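ArsR family transcriptional regulator (Staphylococcus aureus, PDB 6CDB) acts as a zinc- and cobalt-responsive transcriptional repressor that probably binds DNA as a dimer through winged helix-turn-helix domains. Local coordinates at residues T17-A22 and L66-A71; A40-I45 and N55-L60. The protein carries 1 engineered substitution. All blocks are in the same frame, centred on the assembly; numbering follows the deposited sequence.

Interaction 1. Residues T17-A22 and L66-A71; sequences TEIFKA and LHLVKA. Engineered in segment 66-71: L66 (natural residue Val).
L66, an engineered residue (Val in the natural protein), reaches from the end of helix 53-65 onto helix 10-23, where it meets A22 and E18. Its CB points at the helix but stays beyond van der Waals range. CG lies beside the backbone N of L66, anti to its carbonyl carbon (chi1 -65°), and is also still short of contact. The branch ends do the touching. CD1, extended anti to CA (chi2 175°), presses on A22 CB at 3.4 Å, tighter than a usual carbon-carbon contact, and lies 3.7 Å from E18 O. That carbonyl oxygen already accepts the helical bond from A22 N, so the methyl only packs against it. CD2 brushes the base of the glutamate, 4.3 Å from E18 CB, while the E18 carboxylate turns off to the exposed side. I19, next to E18 and just under a turn before A22, rests its CG2 near the forked end of L68, 3.9 Å from L68 CD2 and 4.1 Å from L68 CD1; the two side chains cross obliquely. L68 also packs on M32 and L63, which ties helix 10-23 to the interior of the domain. Between the two leucines, H67 has positive phi and is the C-prime residue of a Schellman motif (H67 N to K64 O, L68 N to L63 O), the turn that delivers L68 toward strand 69-74. H67 O accepts a hydrogen bond from NE2 of H97 of the second subunit; H97 and H100 bind zinc in this structure, so H67 O is a second-shell partner beside the metal site. Across the two segments the chemistry is wholly van der Waals: methyls meet other carbons and one backbone carbonyl oxygen without a directional bond, position rests on shape, and the tightest pair, A22 CB and L66 CD1, belongs to the engineered side chain.

Interaction 2. Residues A40-I45 and N55-L60; sequences ASVGHI and NVSHQL
V42 and I45 of helix 42-49 face V56, S57 and L60 of helix 53-65 in the helix-turn-helix of this ArsR-family winged-helix fold, where the second helix is probably the one that reads DNA. V42 divides its two methyls. CG1, anti to the backbone N (chi1 169°), comes 3.6 Å from S57 OG and more loosely meets V56 CG1, while CG2 packs 3.6 Å from L60 CD1. The V42 side chain runs antiparallel to those of V56 and L60 as it passes them. V56 takes the matching conformation, CG1 anti to its own backbone N, and this methyl sits between V42 CG1 and I45 CG2, the latter at 3.7 Å. I45 and V56 lie aslant to each other; I45 and L60 instead approach tip to tip, with I45 CD1 4.1 Å from L60 CD1. The L60 methyl therefore serves V42 and I45 together. S57 OG, though it touches V42 methyls, has a weak hydrogen bond back to Q53 O. On the flanks, I45 and L60 continue into helix 26-37 at L34 and I31 respectively, and V42 and L60 both touch Y80 of strand 77-82. Helix 42-49 starts at the N-cap S41, whose OG accepts from H44 N at 3.2 Å with an N-H...O angle of 159°.

How the interactions relate
Both contacts are largely buried and held by apolar packing, but they join different parts of the fold. Interaction 2 lies within the helix-turn-helix, between two successive helices, and is remote from the annotated sites. Interaction 1 brings the N-terminal helix 10-23 against the turn that leaves helix 53-65, near the zinc site and the second subunit, with exposed E18 at its margin. Helix 53-65 carries 55-60 and ends just before L66, so it links the two contacts. Their centres are about 15 Å apart, yet they touch where V69 CG2 packs 3.9 Å from L60 O. Interaction 2 spreads over interlocking valine, isoleucine and leucine branches plus a serine hydroxyl; interaction 1 rests on fewer methyl contacts.

Interaction 1. Residues T17-A22 and L66-A71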
loop_
_atom_site.group_PDB
_atom_site.type_symbol
_atom_site.label_atom_id
_atom_site.label_comp_id
_atom_site.label_asym_id
_atom_site.label_seq_id
_atom_site.Cartn_x
_atom_site.Cartn_y
_atom_site.Cartn_z
ATOM N N THR A 17 0.168 8.574 -1.935
ATOM C CA THR A 17 -0.875 8.701 -0.926
ATOM C C THR A 17 -2.242 8.313 -1.482
ATOM O O THR A 17 -3.012 7.617 -0.811
ATOM C CB THR A 17 -0.895 10.132 -0.379
ATOM O OG1 THR A 17 0.386 10.446 0.176
ATOM C CG2 THR A 17 -1.957 10.289 0.705
ATOM N N GLU A 18 -2.566 8.740 -2.706
ATOM C CA GLU A 18 -3.872 8.384 -3.259
ATOM C C GLU A 18 -3.986 6.890 -3.519
ATOM O O GLU A 18 -5.072 6.309 -3.343
ATOM C CB GLU A 18 -4.147 9.157 -4.550
ATOM C CG GLU A 18 -4.029 10.664 -4.410
ATOM C CD GLU A 18 -4.994 11.198 -3.361
ATOM O OE1 GLU A 18 -6.192 10.827 -3.408
ATOM O OE2 GLU A 18 -4.539 11.983 -2.497
ATOM N N ILE A 19 -2.881 6.261 -3.939
ATOM C CA ILE A 19 -2.880 4.820 -4.149
ATOM C C ILE A 19 -3.198 4.097 -2.853
ATOM O O ILE A 19 -4.072 3.218 -2.814
ATOM C CB ILE A 19 -1.536 4.357 -4.737
ATOM C CG1 ILE A 19 -1.433 4.780 -6.205
ATOM C CG2 ILE A 19 -1.385 2.832 -4.584
ATOM C CD1 ILE A 19 -0.045 4.663 -6.773
ATOM N N PHE A 20 -2.486 4.436 -1.776
ATOM C CA PHE A 20 -2.732 3.745 -0.512
ATOM C C PHE A 20 -4.109 4.079 0.056
ATOM O O PHE A 20 -4.732 3.238 0.717
ATOM C CB PHE A 20 -1.642 4.095 0.500
ATOM C CG PHE A 20 -0.305 3.470 0.188
ATOM C CD1 PHE A 20 -0.190 2.106 0.015
ATOM C CD2 PHE A 20 0.825 4.256 0.043
ATOM C CE1 PHE A 20 1.050 1.519 -0.282
ATOM C CE2 PHE A 20 2.069 3.684 -0.255
ATOM C CZ PHE A 20 2.170 2.305 -0.426
ATOM N N LYS A 21 -4.588 5.300 -0.168
ATOM C CA LYS A 21 -5.930 5.652 0.283
ATOM C C LYS A 21 -6.974 4.793 -0.412
ATOM O O LYS A 21 -7.871 4.243 0.234
ATOM C CB LYS A 21 -6.201 7.138 0.036
ATOM C CG LYS A 21 -5.852 8.010 1.203
ATOM C CD LYS A 21 -6.119 9.475 0.892
ATOM C CE LYS A 21 -5.772 10.348 2.084
ATOM N NZ LYS A 21 -5.817 11.782 1.720
ATOM N N ALA A 22 -6.856 4.644 -1.734
ATOM C CA ALA A 22 -7.805 3.808 -2.462
ATOM C C ALA A 22 -7.700 2.349 -2.045
ATOM O O ALA A 22 -8.711 1.639 -1.990
ATOM C CB ALA A 22 -7.580 3.943 -3.963
ATOM N N LEU A 66 -6.505 5.134 -11.046
ATOM C CA LEU A 66 -5.232 5.241 -10.353
ATOM C C LEU A 66 -4.185 4.290 -10.909
ATOM O O LEU A 66 -3.131 4.119 -10.290
ATOM C CB LEU A 66 -5.420 4.993 -8.856
ATOM C CG LEU A 66 -6.273 6.045 -8.149
ATOM C CD1 LEU A 66 -6.500 5.629 -6.722
ATOM C CD2 LEU A 66 -5.606 7.400 -8.204
ATOM N N HIS A 67 -4.454 3.671 -12.059
ATOM C CA HIS A 67 -3.505 2.778 -12.724
ATOM C C HIS A 67 -3.135 1.599 -11.843
ATOM O O HIS A 67 -2.003 1.119 -11.876
ATOM C CB HIS A 67 -2.246 3.522 -13.178
ATOM C CG HIS A 67 -2.534 4.658 -14.104
ATOM N ND1 HIS A 67 -2.935 4.466 -15.410
ATOM C CD2 HIS A 67 -2.513 5.996 -13.908
ATOM C CE1 HIS A 67 -3.142 5.640 -15.980
ATOM N NE2 HIS A 67 -2.893 6.584 -15.090
ATOM N N LEU A 68 -4.094 1.117 -11.060
ATOM C CA LEU A 68 -3.892 -0.076 -10.248
ATOM C C LEU A 68 -4.428 -1.344 -10.904
ATOM O O LEU A 68 -3.928 -2.436 -10.613
ATOM C CB LEU A 68 -4.535 0.121 -8.867
ATOM C CG LEU A 68 -3.882 1.281 -8.087
ATOM C CD1 LEU A 68 -4.586 1.498 -6.768
ATOM C CD2 LEU A 68 -2.393 1.019 -7.880
ATOM N N VAL A 69 -5.438 -1.229 -11.770
ATOM C CA VAL A 69 -5.881 -2.326 -12.620
ATOM C C VAL A 69 -5.972 -1.798 -14.042
ATOM O O VAL A 69 -6.036 -0.592 -14.275
ATOM C CB VAL A 69 -7.245 -2.914 -12.191
ATOM C CG1 VAL A 69 -7.167 -3.466 -10.775
ATOM C CG2 VAL A 69 -8.346 -1.849 -12.308
ATOM N N LYS A 70 -5.957 -2.718 -14.997
ATOM C CA LYS A 70 -6.226 -2.393 -16.388
ATOM C C LYS A 70 -7.226 -3.410 -16.915
ATOM O O LYS A 70 -7.495 -4.436 -16.272
ATOM C CB LYS A 70 -4.946 -2.401 -17.227
ATOM C CG LYS A 70 -4.298 -3.779 -17.304
ATOM C CD LYS A 70 -3.012 -3.746 -18.115
ATOM C CE LYS A 70 -2.413 -5.139 -18.230
ATOM N NZ LYS A 70 -2.302 -5.772 -16.887
ATOM N N ALA A 71 -7.778 -3.131 -18.100
ATOM C CA ALA A 71 -8.795 -4.005 -18.672
ATOM C C ALA A 71 -8.590 -4.169 -20.172
ATOM O O ALA A 71 -8.162 -3.239 -20.859
ATOM C CB ALA A 71 -10.207 -3.472 -18.391
#

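Interaction 2. Residues A40-I45 and N55-L60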
loop_
_atom_site.group_PDB
_atom_site.type_symbol
_atom_site.label_atom_id
_atom_site.label_comp_id
_atom_site.label_asym_id
_atom_site.label_seq_id
_atom_site.Cartn_x
_atom_site.Cartn_y
_atom_site.Cartn_z
ATOM N N ALA A 40 -9.697 -11.560 -14.471
ATOM C CA ALA A 40 -11.098 -11.963 -14.412
ATOM C C ALA A 40 -11.989 -10.843 -14.929
ATOM O O ALA A 40 -11.581 -9.678 -15.011
ATOM C CB ALA A 40 -11.507 -12.347 -12.984
ATOM N N SER A 41 -13.219 -11.222 -15.266
ATOM C CA SER A 41 -14.264 -10.306 -15.685
ATOM C C SER A 41 -15.003 -9.778 -14.466
ATOM O O SER A 41 -14.878 -10.304 -13.363
ATOM C CB SER A 41 -15.250 -11.012 -16.614
ATOM O OG SER A 41 -15.938 -12.032 -15.905
ATOM N N VAL A 42 -15.810 -8.737 -14.685
ATOM C CA VAL A 42 -16.640 -8.203 -13.603
ATOM C C VAL A 42 -17.611 -9.259 -13.089
ATOM O O VAL A 42 -17.803 -9.403 -11.876
ATOM C CB VAL A 42 -17.388 -6.936 -14.063
ATOM C CG1 VAL A 42 -18.455 -6.540 -13.023
ATOM C CG2 VAL A 42 -16.395 -5.789 -14.282
ATOM N N GLY A 43 -18.249 -10.002 -13.995
ATOM C CA GLY A 43 -19.175 -11.040 -13.563
ATOM C C GLY A 43 -18.509 -12.092 -12.696
ATOM O O GLY A 43 -19.064 -12.521 -11.680
ATOM N N HIS A 44 -17.295 -12.494 -13.062
ATOM C CA HIS A 44 -16.595 -13.497 -12.269
ATOM C C HIS A 44 -16.156 -12.946 -10.918
ATOM O O HIS A 44 -16.275 -13.636 -9.896
ATOM C CB HIS A 44 -15.391 -14.030 -13.039
ATOM C CG HIS A 44 -14.603 -15.044 -12.274
ATOM N ND1 HIS A 44 -13.440 -14.733 -11.602
ATOM C CD2 HIS A 44 -14.828 -16.362 -12.046
ATOM C CE1 HIS A 44 -12.973 -15.817 -11.007
ATOM N NE2 HIS A 44 -13.794 -16.819 -11.263
ATOM N N ILE A 45 -15.632 -11.717 -10.888
ATOM C CA ILE A 45 -15.247 -11.100 -9.619
ATOM C C ILE A 45 -16.454 -11.007 -8.702
ATOM O O ILE A 45 -16.413 -11.410 -7.532
ATOM C CB ILE A 45 -14.633 -9.709 -9.861
ATOM C CG1 ILE A 45 -13.354 -9.809 -10.705
ATOM C CG2 ILE A 45 -14.376 -8.995 -8.519
ATOM C CD1 ILE A 45 -12.898 -8.477 -11.290
ATOM N N ASN A 55 -21.342 -2.665 -7.808
ATOM C CA ASN A 55 -20.313 -2.301 -6.848
ATOM C C ASN A 55 -18.920 -2.633 -7.386
ATOM O O ASN A 55 -18.020 -1.790 -7.367
ATOM C CB ASN A 55 -20.594 -3.028 -5.530
ATOM C CG ASN A 55 -19.688 -2.577 -4.414
ATOM O OD1 ASN A 55 -19.079 -1.512 -4.500
ATOM N ND2 ASN A 55 -19.584 -3.387 -3.359
ATOM N N VAL A 56 -18.732 -3.861 -7.881
ATOM C CA VAL A 56 -17.440 -4.249 -8.451
ATOM C C VAL A 56 -17.027 -3.264 -9.537
ATOM O O VAL A 56 -15.886 -2.779 -9.565
ATOM C CB VAL A 56 -17.501 -5.689 -8.999
ATOM C CG1 VAL A 56 -16.219 -6.016 -9.749
ATOM C CG2 VAL A 56 -17.748 -6.697 -7.873
ATOM N N SER A 57 -17.959 -2.942 -10.439
ATOM C CA SER A 57 -17.662 -2.011 -11.522
ATOM C C SER A 57 -17.254 -0.645 -10.989
ATOM O O SER A 57 -16.308 -0.038 -11.495
ATOM C CB SER A 57 -18.868 -1.879 -12.451
ATOM O OG SER A 57 -18.893 -2.941 -13.388
ATOM N N HIS A 58 -17.962 -0.140 -9.979
ATOM C CA HIS A 58 -17.586 1.143 -9.386
ATOM C C HIS A 58 -16.151 1.100 -8.849
ATOM O O HIS A 58 -15.312 1.962 -9.178
ATOM C CB HIS A 58 -18.595 1.489 -8.285
ATOM C CG HIS A 58 -18.453 2.869 -7.716
ATOM N ND1 HIS A 58 -18.921 3.995 -8.361
ATOM C CD2 HIS A 58 -17.931 3.299 -6.543
ATOM C CE1 HIS A 58 -18.669 5.061 -7.621
ATOM N NE2 HIS A 58 -18.071 4.664 -6.512
ATOM N N GLN A 59 -15.842 0.080 -8.039
ATOM C CA GLN A 59 -14.514 -0.007 -7.438
ATOM C C GLN A 59 -13.431 -0.146 -8.500
ATOM O O GLN A 59 -12.341 0.412 -8.355
ATOM C CB GLN A 59 -14.444 -1.174 -6.454
ATOM C CG GLN A 59 -15.560 -1.197 -5.431
ATOM C CD GLN A 59 -15.761 0.140 -4.732
ATOM O OE1 GLN A 59 -14.802 0.831 -4.391
ATOM N NE2 GLN A 59 -17.021 0.509 -4.528
ATOM N N LEU A 60 -13.720 -0.868 -9.585
ATOM C CA LEU A 60 -12.734 -1.046 -10.648
ATOM C C LEU A 60 -12.546 0.222 -11.471
ATOM O O LEU A 60 -11.444 0.459 -11.981
ATOM C CB LEU A 60 -13.136 -2.200 -11.569
ATOM C CG LEU A 60 -13.170 -3.609 -11.002
ATOM C CD1 LEU A 60 -13.821 -4.572 -12.026
ATOM C CD2 LEU A 60 -11.786 -4.091 -10.665
#